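Local coordinates for alpha-1,4-endofucoidanase (Mariniflexile fucanivorans, PDB 6DLH), which hydrolyses internal alpha-1,4 linkages of fucoidan as a retaining enzyme of glycoside hydrolase family 107 and binds calcium ions, at residues A[236-241]-A[249-254]; A[449-454]-A[500-505]; A[577-580]-A[586-589]; A[664-669]-A[713-718]. All blocks are in the same frame, centred on the assembly; numbering follows the deposited sequence.

Interaction 1 of 4, residues A[236-241]-A[249-254]; sequences CGDDPA and RIYQAF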
loop_
_atom_site.group_PDB
_atom_site.type_symbol
_atom_site.label_atom_id
_atom_site.label_comp_id
_atom_site.label_asym_id
_atom_site.label_seq_id
_atom_site.Cartn_x
_atom_site.Cartn_y
_atom_site.Cartn_z
ATOM N N CYS A 236 20.208 -10.633 18.062
ATOM C CA CYS A 236 20.220 -9.622 19.110
ATOM C C CYS A 236 19.906 -10.226 20.482
ATOM O O CYS A 236 19.640 -9.496 21.438
ATOM C CB CYS A 236 19.271 -8.481 18.760
ATOM S SG CYS A 236 19.619 -7.755 17.134
ATOM N N GLY A 237 19.907 -11.564 20.558
ATOM C CA GLY A 237 20.127 -12.278 21.808
ATOM C C GLY A 237 18.891 -12.434 22.694
ATOM O O GLY A 237 19.015 -12.835 23.850
ATOM N N ASP A 238 17.701 -12.147 22.156
ATOM C CA ASP A 238 16.478 -12.395 22.905
ATOM C C ASP A 238 16.157 -13.888 22.866
ATOM O O ASP A 238 16.612 -14.593 21.972
ATOM C CB ASP A 238 15.320 -11.527 22.406
ATOM C CG ASP A 238 15.247 -10.165 23.076
ATOM O OD1 ASP A 238 16.326 -9.604 23.391
ATOM O OD2 ASP A 238 14.114 -9.681 23.294
ATOM N N ASP A 239 15.382 -14.355 23.854
ATOM C CA ASP A 239 14.937 -15.740 23.891
ATOM C C ASP A 239 13.409 -15.792 23.892
ATOM O O ASP A 239 12.772 -15.609 24.930
ATOM C CB ASP A 239 15.564 -16.532 25.045
ATOM C CG ASP A 239 15.178 -18.004 25.042
ATOM O OD1 ASP A 239 14.667 -18.476 24.007
ATOM O OD2 ASP A 239 15.381 -18.671 26.079
ATOM N N PRO A 240 12.780 -16.058 22.724
ATOM C CA PRO A 240 11.320 -16.116 22.626
ATOM C C PRO A 240 10.662 -17.253 23.412
ATOM O O PRO A 240 9.489 -17.154 23.762
ATOM C CB PRO A 240 11.068 -16.252 21.115
ATOM C CG PRO A 240 12.345 -16.851 20.561
ATOM C CD PRO A 240 13.450 -16.302 21.436
ATOM N N ALA A 241 11.432 -18.310 23.703
ATOM C CA ALA A 241 10.944 -19.486 24.415
ATOM C C ALA A 241 10.780 -19.214 25.911
ATOM O O ALA A 241 10.046 -19.928 26.592
ATOM C CB ALA A 241 11.868 -20.658 24.177
ATOM N N ARG A 249 13.233 -8.327 25.585
ATOM C CA ARG A 249 13.177 -6.884 25.775
ATOM C C ARG A 249 12.792 -6.205 24.465
ATOM O O ARG A 249 12.000 -5.263 24.468
ATOM C CB ARG A 249 14.489 -6.331 26.343
ATOM C CG ARG A 249 14.682 -6.569 27.836
ATOM C CD ARG A 249 13.680 -5.830 28.702
ATOM N NE ARG A 249 13.887 -6.057 30.126
ATOM C CZ ARG A 249 13.031 -5.707 31.083
ATOM N NH1 ARG A 249 13.309 -5.966 32.350
ATOM N NH2 ARG A 249 11.898 -5.102 30.774
ATOM N N ILE A 250 13.365 -6.699 23.358
ATOM C CA ILE A 250 13.028 -6.225 22.026
ATOM C C ILE A 250 11.554 -6.517 21.742
ATOM O O ILE A 250 10.845 -5.654 21.233
ATOM C CB ILE A 250 13.966 -6.829 20.962
ATOM C CG1 ILE A 250 15.436 -6.713 21.380
ATOM C CG2 ILE A 250 13.701 -6.195 19.605
ATOM C CD1 ILE A 250 16.423 -7.298 20.393
ATOM N N TYR A 251 11.099 -7.727 22.101
ATOM C CA TYR A 251 9.700 -8.093 21.946
ATOM C C TYR A 251 8.824 -7.069 22.660
ATOM O O TYR A 251 7.787 -6.666 22.133
ATOM C CB TYR A 251 9.450 -9.538 22.392
ATOM C CG TYR A 251 10.070 -10.570 21.482
ATOM C CD1 TYR A 251 9.434 -10.987 20.318
ATOM C CD2 TYR A 251 11.310 -11.114 21.771
ATOM C CE1 TYR A 251 10.011 -11.925 19.475
ATOM C CE2 TYR A 251 11.902 -12.049 20.936
ATOM C CZ TYR A 251 11.249 -12.461 19.788
ATOM O OH TYR A 251 11.848 -13.376 18.968
ATOM N N GLN A 252 9.286 -6.640 23.841
ATOM C CA GLN A 252 8.592 -5.673 24.679
ATOM C C GLN A 252 8.591 -4.299 24.012
ATOM O O GLN A 252 7.562 -3.627 23.974
ATOM C CB GLN A 252 9.262 -5.574 26.050
ATOM C CG GLN A 252 8.446 -4.776 27.059
ATOM C CD GLN A 252 9.057 -4.774 28.439
ATOM O OE1 GLN A 252 10.278 -4.836 28.591
ATOM N NE2 GLN A 252 8.205 -4.696 29.451
ATOM N N ALA A 253 9.754 -3.898 23.489
ATOM C CA ALA A 253 9.912 -2.580 22.898
ATOM C C ALA A 253 8.876 -2.392 21.792
ATOM O O ALA A 253 8.195 -1.367 21.741
ATOM C CB ALA A 253 11.325 -2.399 22.392
ATOM N N PHE A 254 8.740 -3.422 20.948
ATOM C CA PHE A 254 7.867 -3.388 19.788
ATOM C C PHE A 254 6.407 -3.366 20.232
ATOM O O PHE A 254 5.634 -2.527 19.765
ATOM C CB PHE A 254 8.217 -4.537 18.841
ATOM C CG PHE A 254 9.377 -4.266 17.921
ATOM C CD1 PHE A 254 10.622 -3.906 18.422
ATOM C CD2 PHE A 254 9.236 -4.396 16.547
ATOM C CE1 PHE A 254 11.692 -3.667 17.569
ATOM C CE2 PHE A 254 10.303 -4.149 15.694
ATOM C CZ PHE A 254 11.530 -3.784 16.205
HETATM O O HOH W 1 15.819 -9.139 25.982
#
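Asp238 reaches from its loop to the first turn of helix 249-259. The polar part of the contact rests on its carboxylate. OD2 of Asp238 accepts a hydrogen bond from the backbone N of Ile250 at 3.1 Å. The donor comes in on the syn side, 25° out of the carboxylate plane, and the bond is bent at 137°. Arg249 N also lies 2.8 Å from Asp238 OD2. A water links the other oxygen to the same backbone: it donates to Asp238 OD1 and accepts from Arg249 N, each at 2.7 Å. Asp238 OD1 also forms a salt bridge with Arg198. With an alanine here, Ile250 N would probably lose its side-chain acceptor, and Arg198 would be left without this carboxylate. Ile250 CG1 lies alongside the carboxylate oxygen OD1 of Asp238.

The apolar contacts lie near the acid. CG1 of Ile250 is anti to its carbonyl carbon (chi1 -48°), which carries CD1 on to Cys236. The pair is tight, with Cys236 CB 3.5 Å from Ile250 CD1. Tyr251 packs on the acid as well. Tyr251 CE2 meets Asp238 CB at 3.8 Å, and Tyr251 OH rests 3.7 Å from Pro240 CB. That OH is hydrogen-bonded to Asn271.

A carboxylate set against the amino end of a helix is well placed to interact with the helix dipole. The helix and the loop both lie in the connection from strand 222-226 to strand 266-269. These are neighbours in the parallel sheet of the catalytic domain, consistent with a beta/alpha barrel as in GH29 fucosidases.

Interaction 2 of 4, residues A[449-454]-A[500-505]; sequences FWDPEG and AQDSDG. With CA (calcium ion), chain I.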
loop_
_atom_site.group_PDB
_atom_site.type_symbol
_atom_site.label_atom_id
_atom_site.label_comp_id
_atom_site.label_asym_id
_atom_site.label_seq_id
_atom_site.Cartn_x
_atom_site.Cartn_y
_atom_site.Cartn_z
ATOM N N PHE A 449 -27.065 -6.827 6.551
ATOM C CA PHE A 449 -27.595 -7.830 7.459
ATOM C C PHE A 449 -28.442 -8.817 6.669
ATOM O O PHE A 449 -28.918 -8.496 5.581
ATOM C CB PHE A 449 -28.406 -7.200 8.597
ATOM C CG PHE A 449 -29.324 -6.064 8.208
ATOM C CD1 PHE A 449 -30.393 -6.263 7.346
ATOM C CD2 PHE A 449 -29.129 -4.795 8.728
ATOM C CE1 PHE A 449 -31.235 -5.214 7.001
ATOM C CE2 PHE A 449 -29.974 -3.745 8.393
ATOM C CZ PHE A 449 -31.023 -3.958 7.526
ATOM N N TRP A 450 -28.612 -10.018 7.228
ATOM C CA TRP A 450 -29.327 -11.081 6.544
ATOM C C TRP A 450 -29.785 -12.124 7.556
ATOM O O TRP A 450 -29.257 -12.204 8.665
ATOM C CB TRP A 450 -28.474 -11.698 5.424
ATOM C CG TRP A 450 -27.207 -12.310 5.930
ATOM C CD1 TRP A 450 -27.034 -13.586 6.391
ATOM C CD2 TRP A 450 -25.934 -11.655 6.058
ATOM N NE1 TRP A 450 -25.739 -13.770 6.787
ATOM C CE2 TRP A 450 -25.040 -12.606 6.600
ATOM C CE3 TRP A 450 -25.463 -10.367 5.766
ATOM C CZ2 TRP A 450 -23.704 -12.305 6.856
ATOM C CZ3 TRP A 450 -24.141 -10.069 6.022
ATOM C CH2 TRP A 450 -23.277 -11.030 6.555
ATOM N N ASP A 451 -30.804 -12.887 7.156
ATOM C CA ASP A 451 -31.259 -14.062 7.878
ATOM C C ASP A 451 -30.483 -15.265 7.351
ATOM O O ASP A 451 -30.622 -15.623 6.181
ATOM C CB ASP A 451 -32.782 -14.205 7.758
ATOM C CG ASP A 451 -33.321 -15.616 7.910
ATOM O OD1 ASP A 451 -32.590 -16.478 8.430
ATOM O OD2 ASP A 451 -34.470 -15.847 7.490
ATOM N N PRO A 452 -29.634 -15.911 8.185
ATOM C CA PRO A 452 -28.823 -17.045 7.732
ATOM C C PRO A 452 -29.612 -18.106 6.970
ATOM O O PRO A 452 -29.106 -18.666 5.998
ATOM C CB PRO A 452 -28.259 -17.595 9.047
ATOM C CG PRO A 452 -28.118 -16.362 9.910
ATOM C CD PRO A 452 -29.358 -15.550 9.586
ATOM N N GLU A 453 -30.858 -18.351 7.397
ATOM C CA GLU A 453 -31.664 -19.432 6.848
ATOM C C GLU A 453 -32.433 -18.959 5.617
ATOM O O GLU A 453 -33.045 -19.767 4.920
ATOM C CB GLU A 453 -32.600 -20.018 7.905
ATOM C CG GLU A 453 -31.888 -20.900 8.917
ATOM C CD GLU A 453 -31.064 -20.130 9.933
ATOM O OE1 GLU A 453 -31.424 -18.986 10.230
ATOM O OE2 GLU A 453 -30.052 -20.667 10.409
ATOM N N GLY A 454 -32.407 -17.645 5.367
ATOM C CA GLY A 454 -32.863 -17.108 4.095
ATOM C C GLY A 454 -34.380 -16.950 4.000
ATOM O O GLY A 454 -34.907 -16.831 2.895
ATOM N N ALA A 500 -31.737 -5.908 14.087
ATOM C CA ALA A 500 -32.271 -6.602 12.931
ATOM C C ALA A 500 -33.028 -7.836 13.407
ATOM O O ALA A 500 -32.574 -8.527 14.313
ATOM C CB ALA A 500 -31.155 -6.955 11.980
ATOM N N GLN A 501 -34.179 -8.098 12.779
ATOM C CA GLN A 501 -35.072 -9.141 13.242
ATOM C C GLN A 501 -35.346 -10.120 12.108
ATOM O O GLN A 501 -35.478 -9.717 10.952
ATOM C CB GLN A 501 -36.388 -8.531 13.742
ATOM C CG GLN A 501 -37.325 -9.555 14.372
ATOM C CD GLN A 501 -38.689 -9.021 14.739
ATOM O OE1 GLN A 501 -39.323 -8.293 13.975
ATOM N NE2 GLN A 501 -39.167 -9.409 15.914
ATOM N N ASP A 502 -35.431 -11.406 12.473
ATOM C CA ASP A 502 -36.024 -12.437 11.637
ATOM C C ASP A 502 -36.944 -13.297 12.503
ATOM O O ASP A 502 -37.151 -13.005 13.683
ATOM C CB ASP A 502 -34.968 -13.222 10.850
ATOM C CG ASP A 502 -33.951 -13.999 11.678
ATOM O OD1 ASP A 502 -34.124 -14.092 12.917
ATOM O OD2 ASP A 502 -32.978 -14.511 11.064
ATOM N N SER A 503 -37.478 -14.369 11.915
ATOM C CA SER A 503 -38.456 -15.203 12.595
ATOM C C SER A 503 -37.895 -15.773 13.899
ATOM O O SER A 503 -38.665 -16.231 14.739
ATOM C CB SER A 503 -38.951 -16.300 11.686
ATOM O OG SER A 503 -37.891 -17.197 11.386
ATOM N N ASP A 504 -36.562 -15.717 14.063
ATOM C CA ASP A 504 -35.835 -16.422 15.115
ATOM C C ASP A 504 -35.433 -15.477 16.252
ATOM O O ASP A 504 -35.077 -15.935 17.335
ATOM C CB ASP A 504 -34.604 -17.146 14.550
ATOM C CG ASP A 504 -34.011 -18.201 15.479
ATOM O OD1 ASP A 504 -34.633 -19.276 15.622
ATOM O OD2 ASP A 504 -32.935 -17.940 16.062
ATOM N N GLY A 505 -35.452 -14.161 16.004
ATOM C CA GLY A 505 -35.079 -13.208 17.042
ATOM C C GLY A 505 -34.334 -11.995 16.491
ATOM O O GLY A 505 -34.405 -11.714 15.297
HETATM CA CA CA I . -32.974 -17.353 10.908
HETATM O O HOH W 2 -37.427 -14.778 9.004
HETATM O O HOH W 3 -35.345 -16.746 10.272
#
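Asp451 and Asp502 meet at a calcium ion in a putative Ig-like domain of the E-set clan. The ion lies between two loops, each shaped by a type I turn. One turn runs from Asp451 to Gly454, the other from Asp502 to Gly505.

The side chain of Asp451 crosses that of Asp502 at about a right angle, and the carboxylate planes are 83° apart. Asp451 CB touches Asp502 OD2 at 3.3 Å. CG is anti to the backbone N (chi1 154°), which turns the carboxylate to the metal. CG also lies beside Asp502 OD2. Asp451 OD1 then binds the calcium at 2.7 Å. Asp451 OD1 is 3.3 Å from Asp502 OD2, a closeness of like charges that the shared ion probably offsets. This oxygen has a second task: Asp451 OD1 accepts from Glu453 N at 2.8 Å, an Asx turn, with the donor above the carboxylate plane. The last atom, OD2, takes a hydrogen bond from Gly456 N and faces two waters, both weakly bonded to it.

Glu453 bends at chi2 (74°) so that OE1 reaches the ion at 2.4 Å. Asp502 OD2 and the backbone O of Gly419 supply further ligands. Away from the metal, Phe449 and Ala500 bring the two segments together, with Phe449 CG 4.3 Å from Ala500 CB. Trp423 meets the Phe449 ring edge-to-face.

One of the two waters is itself a ligand. It lies 2.5 Å from the calcium and is hydrogen-bonded to Ser503 OG at 2.8 Å.

Interaction 3 of 4, residues A[577-580]-A[586-589]; sequences LVLT and TWRL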
loop_
_atom_site.group_PDB
_atom_site.type_symbol
_atom_site.label_atom_id
_atom_site.label_comp_id
_atom_site.label_asym_id
_atom_site.label_seq_id
_atom_site.Cartn_x
_atom_site.Cartn_y
_atom_site.Cartn_z
ATOM N N LEU A 577 -0.991 17.206 -20.252
ATOM C CA LEU A 577 -1.425 16.926 -18.893
ATOM C C LEU A 577 -2.625 15.978 -18.918
ATOM O O LEU A 577 -3.617 16.232 -19.599
ATOM C CB LEU A 577 -1.734 18.241 -18.167
ATOM C CG LEU A 577 -2.003 18.125 -16.664
ATOM C CD1 LEU A 577 -0.752 17.705 -15.901
ATOM C CD2 LEU A 577 -2.560 19.426 -16.103
ATOM N N VAL A 578 -2.504 14.872 -18.175
ATOM C CA VAL A 578 -3.548 13.866 -18.075
ATOM C C VAL A 578 -4.103 13.899 -16.653
ATOM O O VAL A 578 -3.347 14.029 -15.695
ATOM C CB VAL A 578 -2.991 12.470 -18.431
ATOM C CG1 VAL A 578 -3.969 11.342 -18.123
ATOM C CG2 VAL A 578 -2.524 12.397 -19.879
ATOM N N LEU A 579 -5.429 13.791 -16.534
ATOM C CA LEU A 579 -6.106 13.675 -15.254
ATOM C C LEU A 579 -6.786 12.308 -15.173
ATOM O O LEU A 579 -7.451 11.887 -16.119
ATOM C CB LEU A 579 -7.137 14.804 -15.127
ATOM C CG LEU A 579 -8.113 14.686 -13.953
ATOM C CD1 LEU A 579 -7.447 15.075 -12.640
ATOM C CD2 LEU A 579 -9.364 15.527 -14.184
ATOM N N THR A 580 -6.613 11.624 -14.034
ATOM C CA THR A 580 -7.319 10.382 -13.764
ATOM C C THR A 580 -7.717 10.349 -12.290
ATOM O O THR A 580 -7.045 10.929 -11.441
ATOM C CB THR A 580 -6.509 9.152 -14.206
ATOM O OG1 THR A 580 -5.197 9.244 -13.658
ATOM C CG2 THR A 580 -6.386 9.007 -15.709
ATOM N N THR A 586 -9.265 11.407 -4.325
ATOM C CA THR A 586 -7.902 11.487 -4.825
ATOM C C THR A 586 -7.875 11.416 -6.349
ATOM O O THR A 586 -8.367 10.458 -6.951
ATOM C CB THR A 586 -7.007 10.416 -4.179
ATOM O OG1 THR A 586 -7.066 10.506 -2.752
ATOM C CG2 THR A 586 -5.564 10.519 -4.620
ATOM N N TRP A 587 -7.266 12.438 -6.960
ATOM C CA TRP A 587 -7.064 12.489 -8.399
ATOM C C TRP A 587 -5.575 12.647 -8.677
ATOM O O TRP A 587 -4.830 13.140 -7.832
ATOM C CB TRP A 587 -7.874 13.630 -9.029
ATOM C CG TRP A 587 -9.355 13.507 -8.838
ATOM C CD1 TRP A 587 -10.044 13.579 -7.659
ATOM C CD2 TRP A 587 -10.341 13.297 -9.863
ATOM N NE1 TRP A 587 -11.388 13.431 -7.879
ATOM C CE2 TRP A 587 -11.600 13.251 -9.222
ATOM C CE3 TRP A 587 -10.284 13.132 -11.250
ATOM C CZ2 TRP A 587 -12.787 13.052 -9.927
ATOM C CZ3 TRP A 587 -11.459 12.937 -11.946
ATOM C CH2 TRP A 587 -12.692 12.902 -11.293
ATOM N N ARG A 588 -5.164 12.241 -9.880
ATOM C CA ARG A 588 -3.759 12.207 -10.246
ATOM C C ARG A 588 -3.556 12.945 -11.565
ATOM O O ARG A 588 -4.277 12.698 -12.528
ATOM C CB ARG A 588 -3.301 10.749 -10.366
ATOM C CG ARG A 588 -1.993 10.546 -11.117
ATOM C CD ARG A 588 -0.771 10.533 -10.215
ATOM N NE ARG A 588 0.464 10.560 -10.989
ATOM C CZ ARG A 588 1.140 9.486 -11.387
ATOM N NH1 ARG A 588 0.706 8.276 -11.074
ATOM N NH2 ARG A 588 2.246 9.632 -12.097
ATOM N N LEU A 589 -2.559 13.839 -11.585
ATOM C CA LEU A 589 -2.091 14.486 -12.801
ATOM C C LEU A 589 -0.822 13.789 -13.273
ATOM O O LEU A 589 0.133 13.638 -12.514
ATOM C CB LEU A 589 -1.798 15.967 -12.530
ATOM C CG LEU A 589 -2.994 16.832 -12.137
ATOM C CD1 LEU A 589 -2.526 18.223 -11.745
ATOM C CD2 LEU A 589 -4.009 16.911 -13.270
HETATM O O HOH W 4 -3.386 11.129 -14.557
#
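Thr580 and Arg588 form an antiparallel, hydrogen-bonded pair. Thr580 N donates to Arg588 O at 3.0 Å, in the carbonyl plane. Arg588 N returns a bond to Thr580 O at 2.8 Å, nearly in line with that C=O. Both are fairly straight, at 160° and 161°. Arg588 O is shared: a water also donates to it at 2.7 Å and is hydrogen-bonded to Thr580 OG1 as well. The two side chains lie side by side and point the same way.

The pair belongs to a beta hairpin of strands 578-583 and 586-590 in what is probably an Ig-like domain. Leu579 and Leu589 form the next, non-hydrogen-bonded pair. The carbonyls here also receive CA-H contacts. Leu589 CA lies 3.2 Å from Val578 O, and Leu579 CA faces Arg588 O. On its other side strand 586-590 bonds to strand 550-553, through Trp587 with Leu552 and Leu589 with Ser550.

On the face with Leu579, Leu579 CD1 touches Trp587 CE3 at 3.7 Å and Leu589 CD2 at 3.9 Å. A chi1 of 169° sets Leu579 CG opposite its own N and brings both methyls to the indole. Shortening Leu579 to an alanine removes both methyls; a gap would probably open beside Trp587 CE3 and Leu589 CD2. Leu577 CD1 meets Leu589 CB at 3.9 Å. On the Thr580 face, Arg588 NH2 is hydrogen-bonded to Tyr548 O.

Interaction 4 of 4, residues A[664-669]-A[713-718]; sequences YYDFEG and LSDDTN. With CA (calcium ion), chain F.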
loop_
_atom_site.group_PDB
_atom_site.type_symbol
_atom_site.label_atom_id
_atom_site.label_comp_id
_atom_site.label_asym_id
_atom_site.label_seq_id
_atom_site.Cartn_x
_atom_site.Cartn_y
_atom_site.Cartn_z
ATOM N N TYR A 664 20.233 13.058 -27.824
ATOM C CA TYR A 664 20.002 14.188 -28.710
ATOM C C TYR A 664 18.714 14.899 -28.298
ATOM O O TYR A 664 17.750 14.257 -27.875
ATOM C CB TYR A 664 19.958 13.734 -30.177
ATOM C CG TYR A 664 18.820 12.809 -30.534
ATOM C CD1 TYR A 664 17.569 13.311 -30.859
ATOM C CD2 TYR A 664 18.985 11.430 -30.548
ATOM C CE1 TYR A 664 16.510 12.473 -31.174
ATOM C CE2 TYR A 664 17.937 10.576 -30.865
ATOM C CZ TYR A 664 16.693 11.101 -31.177
ATOM O OH TYR A 664 15.639 10.289 -31.489
ATOM N N TYR A 665 18.700 16.225 -28.467
ATOM C CA TYR A 665 17.621 17.058 -27.962
ATOM C C TYR A 665 17.364 18.234 -28.902
ATOM O O TYR A 665 18.298 18.826 -29.437
ATOM C CB TYR A 665 17.993 17.568 -26.569
ATOM C CG TYR A 665 16.854 18.138 -25.762
ATOM C CD1 TYR A 665 15.727 17.383 -25.478
ATOM C CD2 TYR A 665 16.919 19.426 -25.250
ATOM C CE1 TYR A 665 14.685 17.897 -24.723
ATOM C CE2 TYR A 665 15.892 19.953 -24.482
ATOM C CZ TYR A 665 14.772 19.184 -24.219
ATOM O OH TYR A 665 13.756 19.693 -23.466
ATOM N N ASP A 666 16.080 18.578 -29.064
ATOM C CA ASP A 666 15.670 19.747 -29.824
ATOM C C ASP A 666 14.810 20.652 -28.945
ATOM O O ASP A 666 13.707 20.274 -28.553
ATOM C CB ASP A 666 14.925 19.349 -31.100
ATOM C CG ASP A 666 14.408 20.551 -31.874
ATOM O OD1 ASP A 666 15.245 21.318 -32.394
ATOM O OD2 ASP A 666 13.172 20.724 -31.928
ATOM N N PHE A 667 15.299 21.874 -28.702
ATOM C CA PHE A 667 14.706 22.789 -27.736
ATOM C C PHE A 667 13.326 23.293 -28.161
ATOM O O PHE A 667 12.684 24.010 -27.397
ATOM C CB PHE A 667 15.678 23.925 -27.412
ATOM C CG PHE A 667 16.818 23.509 -26.517
ATOM C CD1 PHE A 667 16.692 23.559 -25.134
ATOM C CD2 PHE A 667 18.012 23.047 -27.052
ATOM C CE1 PHE A 667 17.740 23.175 -24.307
ATOM C CE2 PHE A 667 19.056 22.657 -26.225
ATOM C CZ PHE A 667 18.922 22.724 -24.854
ATOM N N GLU A 668 12.855 22.908 -29.355
ATOM C CA GLU A 668 11.539 23.343 -29.808
ATOM C C GLU A 668 10.616 22.139 -29.970
ATOM O O GLU A 668 9.427 22.295 -30.246
ATOM C CB GLU A 668 11.623 24.183 -31.088
ATOM C CG GLU A 668 12.459 25.447 -30.955
ATOM C CD GLU A 668 13.960 25.215 -30.997
ATOM O OE1 GLU A 668 14.378 24.176 -31.538
ATOM O OE2 GLU A 668 14.713 26.070 -30.484
ATOM N N GLY A 669 11.176 20.937 -29.789
ATOM C CA GLY A 669 10.409 19.704 -29.856
ATOM C C GLY A 669 9.942 19.386 -31.273
ATOM O O GLY A 669 8.898 18.759 -31.454
ATOM N N LEU A 713 21.643 15.476 -37.726
ATOM C CA LEU A 713 20.396 15.667 -37.008
ATOM C C LEU A 713 19.806 17.014 -37.432
ATOM O O LEU A 713 20.392 18.054 -37.144
ATOM C CB LEU A 713 20.785 15.633 -35.527
ATOM C CG LEU A 713 19.679 15.829 -34.495
ATOM C CD1 LEU A 713 18.677 14.681 -34.529
ATOM C CD2 LEU A 713 20.296 15.958 -33.111
ATOM N N SER A 714 18.642 17.002 -38.104
ATOM C CA SER A 714 18.350 18.081 -39.040
ATOM C C SER A 714 17.093 18.900 -38.737
ATOM O O SER A 714 17.013 20.045 -39.178
ATOM C CB SER A 714 18.350 17.591 -40.468
ATOM O OG SER A 714 17.117 16.958 -40.791
ATOM N N ASP A 715 16.105 18.323 -38.040
ATOM C CA ASP A 715 14.765 18.905 -37.967
ATOM C C ASP A 715 14.297 19.355 -39.356
ATOM O O ASP A 715 14.374 18.589 -40.315
ATOM C CB ASP A 715 14.581 19.887 -36.797
ATOM C CG ASP A 715 15.070 21.320 -36.980
ATOM O OD1 ASP A 715 15.244 21.754 -38.132
ATOM O OD2 ASP A 715 15.249 22.009 -35.954
ATOM N N ASP A 716 13.809 20.598 -39.456
ATOM C CA ASP A 716 13.286 21.129 -40.705
ATOM C C ASP A 716 14.311 22.030 -41.391
ATOM O O ASP A 716 14.385 22.043 -42.617
ATOM C CB ASP A 716 11.954 21.858 -40.500
ATOM C CG ASP A 716 10.729 21.035 -40.867
ATOM O OD1 ASP A 716 10.870 20.087 -41.669
ATOM O OD2 ASP A 716 9.637 21.356 -40.353
ATOM N N THR A 717 15.080 22.794 -40.606
ATOM C CA THR A 717 15.904 23.856 -41.169
ATOM C C THR A 717 17.355 23.728 -40.704
ATOM O O THR A 717 18.265 23.655 -41.526
ATOM C CB THR A 717 15.295 25.248 -40.924
ATOM O OG1 THR A 717 15.527 25.652 -39.574
ATOM C CG2 THR A 717 13.816 25.333 -41.245
ATOM N N ASN A 718 17.556 23.713 -39.383
ATOM C CA ASN A 718 18.882 23.684 -38.789
ATOM C C ASN A 718 19.327 22.238 -38.590
ATOM O O ASN A 718 18.553 21.418 -38.109
ATOM C CB ASN A 718 18.915 24.448 -37.463
ATOM C CG ASN A 718 19.358 25.888 -37.614
ATOM O OD1 ASN A 718 18.632 26.805 -37.238
ATOM N ND2 ASN A 718 20.545 26.096 -38.164
HETATM CA CA CA F . 14.416 23.042 -34.036
#
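Leu713 packs against Tyr664 where two loops of a putative Ig-like domain converge on a calcium site. The two side chains cross at about a right angle. CD2 of Leu713 touches Tyr664 CB at 3.7 Å, and Leu713 CD1 lies 4.1 Å from Tyr664 CD1. With chi1 at 179° Leu713 swings CG away from its own N, an extension that carries both methyls across. Ile674 touches both residues.

Ser714 leads on to Asp715, whose side chain turns back to the ion. Asp715 OD2 binds the calcium at 2.3 Å. From the 664-669 loop, Asp666 OD1 binds it at 2.5 Å and Glu668 OE1 at 2.7 Å. The carboxylates of Asp666 and Asp715 stand nearly perpendicular, 84° apart. Their ligand oxygens, Asp666 OD1 and Asp715 OD2, are 3.6 Å from each other; the ion they share probably balances their charge. The backbone O of Gly634 and OD2 of Asp670 complete the site.

Further along, Thr717 helps hold the Asp715 carboxylate, whose other oxygen is on the metal. Thr717 N donates to Asp715 OD1 at 2.7 Å, arriving nearly in line with the C-O bond, and so closes an Asx turn.

The four contacts follow one another along the chain, and none nests in or crosses another. Interaction 1 comes first and closes a short loop of seven residues in the catalytic domain, fastening it to the helix that follows. Interaction 2 closes a longer span of 45 residues, rich in strand, in the first Ig-like region. Interaction 3 closes a hairpin in the next such region, with five residues between its segments. Interaction 4 spans 43 residues in the last. Interactions 2 and 4 each join loops distant in sequence through their own calcium ion. Their centres are about 74 Å apart, while those of interactions 3 and 4 are about 31 Å apart.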